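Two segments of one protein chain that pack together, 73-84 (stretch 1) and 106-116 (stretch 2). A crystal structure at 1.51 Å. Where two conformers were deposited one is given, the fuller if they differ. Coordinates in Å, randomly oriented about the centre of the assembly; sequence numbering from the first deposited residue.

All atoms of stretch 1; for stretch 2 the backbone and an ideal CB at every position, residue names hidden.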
# COMPACT_ATOMS: atom_id res chain seq x y z
N ILE B 73 -10.54 8.58 -6.15
CA ILE B 73 -10.14 7.19 -5.91
C ILE B 73 -9.66 7.01 -4.46
O ILE B 73 -8.75 7.73 -4.02
CB ILE B 73 -9.06 6.72 -6.93
CG1 ILE B 73 -9.55 6.91 -8.38
CG2 ILE B 73 -8.68 5.25 -6.67
CD1 ILE B 73 -8.46 6.74 -9.46
N MET B 74 -10.24 6.05 -3.74
CA MET B 74 -9.79 5.84 -2.37
C MET B 74 -9.19 4.44 -2.13
O MET B 74 -8.71 4.17 -1.03
CB MET B 74 -10.86 6.20 -1.31
CG MET B 74 -12.16 5.45 -1.38
SD MET B 74 -13.40 6.28 -0.30
CE MET B 74 -12.68 5.99 1.36
N SER B 75 -9.13 3.58 -3.15
CA SER B 75 -8.52 2.26 -3.00
C SER B 75 -8.18 1.67 -4.34
O SER B 75 -8.83 1.94 -5.35
CB SER B 75 -9.44 1.31 -2.23
OG SER B 75 -8.92 -0.01 -2.19
N MET B 76 -7.14 0.83 -4.34
CA MET B 76 -6.74 0.01 -5.47
C MET B 76 -6.41 -1.37 -4.92
O MET B 76 -5.77 -1.49 -3.87
CB MET B 76 -5.55 0.60 -6.23
CG MET B 76 -5.05 -0.32 -7.36
SD MET B 76 -3.74 0.36 -8.38
CE MET B 76 -2.30 0.19 -7.27
N GLU B 77 -6.85 -2.42 -5.61
CA GLU B 77 -6.53 -3.78 -5.21
C GLU B 77 -6.44 -4.67 -6.40
O GLU B 77 -7.05 -4.40 -7.44
CB GLU B 77 -7.49 -4.33 -4.16
CG GLU B 77 -8.92 -4.48 -4.61
CD GLU B 77 -9.86 -4.61 -3.44
OE1 GLU B 77 -10.70 -3.70 -3.25
OE2 GLU B 77 -9.75 -5.60 -2.68
N GLY B 78 -5.68 -5.73 -6.27
CA GLY B 78 -5.53 -6.65 -7.37
C GLY B 78 -4.67 -7.84 -7.05
O GLY B 78 -4.41 -8.12 -5.88
N HIS B 79 -4.21 -8.53 -8.12
CA HIS B 79 -3.37 -9.71 -7.99
C HIS B 79 -2.16 -9.63 -8.89
O HIS B 79 -2.29 -9.25 -10.06
CB HIS B 79 -4.15 -10.99 -8.37
CG HIS B 79 -5.04 -11.47 -7.27
ND1 HIS B 79 -4.70 -12.57 -6.50
CD2 HIS B 79 -6.23 -10.98 -6.84
CE1 HIS B 79 -5.69 -12.72 -5.63
NE2 HIS B 79 -6.63 -11.79 -5.79
N VAL B 80 -0.99 -10.04 -8.36
CA VAL B 80 0.25 -10.22 -9.13
C VAL B 80 0.20 -11.71 -9.48
O VAL B 80 0.04 -12.55 -8.59
CB VAL B 80 1.52 -9.85 -8.36
CG1 VAL B 80 2.76 -10.17 -9.20
CG2 VAL B 80 1.50 -8.38 -7.96
N VAL B 81 0.32 -12.04 -10.77
CA VAL B 81 0.13 -13.41 -11.23
C VAL B 81 1.19 -13.90 -12.16
O VAL B 81 1.93 -13.11 -12.77
CB VAL B 81 -1.26 -13.56 -11.94
CG1 VAL B 81 -2.38 -12.94 -11.11
CG2 VAL B 81 -1.25 -12.97 -13.36
N ASP B 82 1.23 -15.24 -12.33
CA ASP B 82 2.10 -15.89 -13.29
C ASP B 82 1.24 -16.12 -14.53
O ASP B 82 0.19 -16.76 -14.44
CB ASP B 82 2.66 -17.22 -12.75
CG ASP B 82 3.65 -17.86 -13.70
OD1 ASP B 82 3.21 -18.53 -14.66
OD2 ASP B 82 4.87 -17.68 -13.49
N TYR B 83 1.63 -15.54 -15.68
CA TYR B 83 0.89 -15.68 -16.93
C TYR B 83 1.87 -16.17 -17.97
O TYR B 83 2.69 -15.39 -18.47
CB TYR B 83 0.27 -14.34 -17.35
CG TYR B 83 -0.67 -14.43 -18.53
CD1 TYR B 83 -1.84 -15.17 -18.45
CD2 TYR B 83 -0.42 -13.71 -19.69
CE1 TYR B 83 -2.73 -15.22 -19.52
CE2 TYR B 83 -1.30 -13.76 -20.77
CZ TYR B 83 -2.46 -14.52 -20.68
OH TYR B 83 -3.34 -14.57 -21.73
N PHE B 84 1.84 -17.49 -18.26
CA PHE B 84 2.80 -18.12 -19.18
C PHE B 84 4.27 -17.81 -18.79
O PHE B 84 5.09 -17.50 -19.65
CB PHE B 84 2.51 -17.74 -20.66
CG PHE B 84 1.19 -18.24 -21.18
CD1 PHE B 84 1.06 -19.55 -21.65
CD2 PHE B 84 0.07 -17.42 -21.21
CE1 PHE B 84 -0.17 -20.02 -22.13
CE2 PHE B 84 -1.15 -17.89 -21.69
CZ PHE B 84 -1.26 -19.18 -22.16
N UNK B 106 -9.01 -12.21 -14.84
CA UNK B 106 -9.46 -13.51 -14.34
C UNK B 106 -8.44 -14.27 -13.51
O UNK B 106 -8.82 -15.15 -12.73
CB UNK B 106 -9.88 -14.39 -15.52
N UNK B 107 -7.14 -13.97 -13.67
CA UNK B 107 -6.08 -14.68 -12.96
C UNK B 107 -5.85 -14.17 -11.55
O UNK B 107 -5.89 -12.96 -11.31
CB UNK B 107 -4.77 -14.58 -13.75
N UNK B 108 -5.54 -15.09 -10.62
CA UNK B 108 -5.19 -14.73 -9.25
C UNK B 108 -3.78 -15.24 -8.92
O UNK B 108 -3.21 -16.06 -9.66
CB UNK B 108 -6.21 -15.30 -8.27
N UNK B 109 -3.20 -14.71 -7.86
CA UNK B 109 -1.86 -15.07 -7.44
C UNK B 109 -1.56 -14.48 -6.08
O UNK B 109 -2.11 -14.96 -5.08
CB UNK B 109 -0.83 -14.60 -8.47
N UNK B 110 -0.74 -13.42 -6.04
CA UNK B 110 -0.39 -12.76 -4.79
C UNK B 110 -1.20 -11.47 -4.71
O UNK B 110 -0.99 -10.58 -5.52
CB UNK B 110 1.11 -12.48 -4.70
N UNK B 111 -2.18 -11.36 -3.78
CA UNK B 111 -2.96 -10.13 -3.72
C UNK B 111 -2.19 -8.94 -3.17
O UNK B 111 -1.24 -9.09 -2.42
CB UNK B 111 -4.21 -10.36 -2.87
N UNK B 112 -2.63 -7.75 -3.58
CA UNK B 112 -2.14 -6.48 -3.07
C UNK B 112 -3.36 -5.58 -2.87
O UNK B 112 -4.37 -5.72 -3.58
CB UNK B 112 -1.12 -5.85 -4.02
N UNK B 113 -3.27 -4.66 -1.90
CA UNK B 113 -4.36 -3.76 -1.60
C UNK B 113 -3.84 -2.49 -0.99
O UNK B 113 -2.96 -2.53 -0.11
CB UNK B 113 -5.37 -4.42 -0.67
N UNK B 114 -4.39 -1.35 -1.46
CA UNK B 114 -4.02 -0.02 -0.99
C UNK B 114 -5.27 0.70 -0.51
O UNK B 114 -5.84 1.48 -1.27
CB UNK B 114 -3.32 0.78 -2.09
N UNK B 115 -5.72 0.43 0.72
CA UNK B 115 -6.91 1.14 1.23
C UNK B 115 -6.49 2.52 1.75
O UNK B 115 -5.72 2.61 2.71
CB UNK B 115 -7.60 0.34 2.34
N UNK B 116 -6.94 3.59 1.11
CA UNK B 116 -6.56 4.93 1.56
C UNK B 116 -7.57 5.39 2.61
O UNK B 116 -8.70 5.75 2.27
CB UNK B 116 -6.50 5.91 0.39

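Position 106 lies beyond the reach of stretch 1: nothing there comes within 5.5 Å of its ideal CB, so almost any side chain would do. It is Ala106.

At 107 the CA-to-CB bond points toward stretch 1, and the ideal CB sits 3.9 Å from Val81 CG2, with the ring of Tyr83 farther along. A large apolar or aromatic residue suits. Tyr107 lays its CB 3.9 Å from Val81 CG2 and offers a ring face to the edge of Tyr83, the planes at 83° and Tyr83 CD1 3.7 Å from Tyr107 CE2.

Position 108 points sideways, its ideal CB 3.6 Å from His79 ND1. A side chain with flexible methylenes could cover the imidazole and carry a polar end onward. Glu108 does so: its CG lies over one ring face, 3.7 Å from the centroid of the His79 ring. A water links Glu108 O to Asp82 N.

At 109 phi/psi is -170/-106, and an ideal CB would lie 2.2 Å from Val80 O, a clash. Glycine alone fits comfortably. Gly109 N donates to His79 ND1 at 2.9 Å, nearly straight.

At 110 the backbone pairs antiparallel with Val80, with CB on the same sheet face as Val80 and room around it; beta-branched or polar residues suit. Thr110 pairs with Val80 through two backbone bonds, Thr110 N to Val80 O at 2.8 Å and Val80 N to Thr110 O at 2.9 Å.

At 111 the backbone nitrogen has no bond to make with stretch 1, and phi is -72°, so proline is allowed; the CB faces the His79 ring. Pro111 CB packs over the ring face opposite Glu108, 4.2 Å from the centroid of the His79 ring.

The CB of 112 shares a face with Gly78, which has no side chain and leaves a hollow between Met76 and Val80. A flat aromatic or long apolar residue could fill it. Phe112, chi1 p, lays its ring over Gly78, with Gly78 CA 4.0 Å from the centroid of the Phe112 ring; a CB on Gly78 would clash with Phe112 CZ at 2.9 Å.

Position 113 turns to the face of Glu77, where small or polar residues suit. Ser113 CB meets Glu77 CB at 4.1 Å.

At 114 the CB returns to Met76's face, inviting an aliphatic. Ile114 CD1 reaches Met76 CE at 3.8 Å.

The CB of 115 lies on the sheet face that carries Ser75 and Glu77, its ideal position 4.7 Å from Ser75 OG. Many side chains would suit. Phi is -81° and the backbone nitrogen makes no hydrogen bond to stretch 1, so proline is among them. Pro115 fills the place, and its ring stays clear of stretch 1.

Position 116 points sideways, and its ideal CB is a tight 3.2 Å from Met74 O, so a compact aliphatic would suit. It is Val116, whose N donates to Met74 O at 2.8 Å.

Stretch 2, residues 106-116: AYEGTPFSIPV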
# COMPACT_ATOMS: atom_id res chain seq x y z
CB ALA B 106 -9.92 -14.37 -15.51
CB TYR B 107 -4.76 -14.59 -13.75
CG TYR B 107 -4.55 -15.67 -14.78
CD1 TYR B 107 -5.48 -15.89 -15.80
CD2 TYR B 107 -3.36 -16.40 -14.81
CE1 TYR B 107 -5.26 -16.85 -16.79
CE2 TYR B 107 -3.14 -17.37 -15.79
CZ TYR B 107 -4.09 -17.59 -16.77
OH TYR B 107 -3.87 -18.55 -17.74
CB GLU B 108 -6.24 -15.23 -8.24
CG GLU B 108 -7.55 -14.46 -8.35
CD GLU B 108 -8.57 -14.63 -7.23
OE1 GLU B 108 -8.30 -15.40 -6.28
OE2 GLU B 108 -9.62 -13.96 -7.29
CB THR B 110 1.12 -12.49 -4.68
OG1 THR B 110 1.81 -13.73 -4.87
CG2 THR B 110 1.51 -11.91 -3.34
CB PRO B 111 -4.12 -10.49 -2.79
CG PRO B 111 -3.55 -11.53 -1.89
CD PRO B 111 -2.61 -12.34 -2.76
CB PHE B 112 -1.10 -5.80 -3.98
CG PHE B 112 -1.54 -5.46 -5.38
CD1 PHE B 112 -1.43 -6.39 -6.41
CD2 PHE B 112 -2.04 -4.19 -5.69
CE1 PHE B 112 -1.83 -6.07 -7.71
CE2 PHE B 112 -2.45 -3.87 -6.98
CZ PHE B 112 -2.34 -4.82 -7.99
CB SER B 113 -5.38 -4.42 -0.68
OG SER B 113 -4.79 -4.82 0.55
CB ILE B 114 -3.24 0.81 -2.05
CG1 ILE B 114 -2.05 0.04 -2.60
CG2 ILE B 114 -2.80 2.19 -1.50
CD1 ILE B 114 -2.39 -1.09 -3.69
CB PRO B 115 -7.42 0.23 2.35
CG PRO B 115 -6.30 -0.69 2.69
CD PRO B 115 -5.18 -0.52 1.71
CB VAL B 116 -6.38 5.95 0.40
CG1 VAL B 116 -5.82 7.27 0.92
CG2 VAL B 116 -5.46 5.39 -0.70
O HOH W 1 -0.54 -16.72 -10.48
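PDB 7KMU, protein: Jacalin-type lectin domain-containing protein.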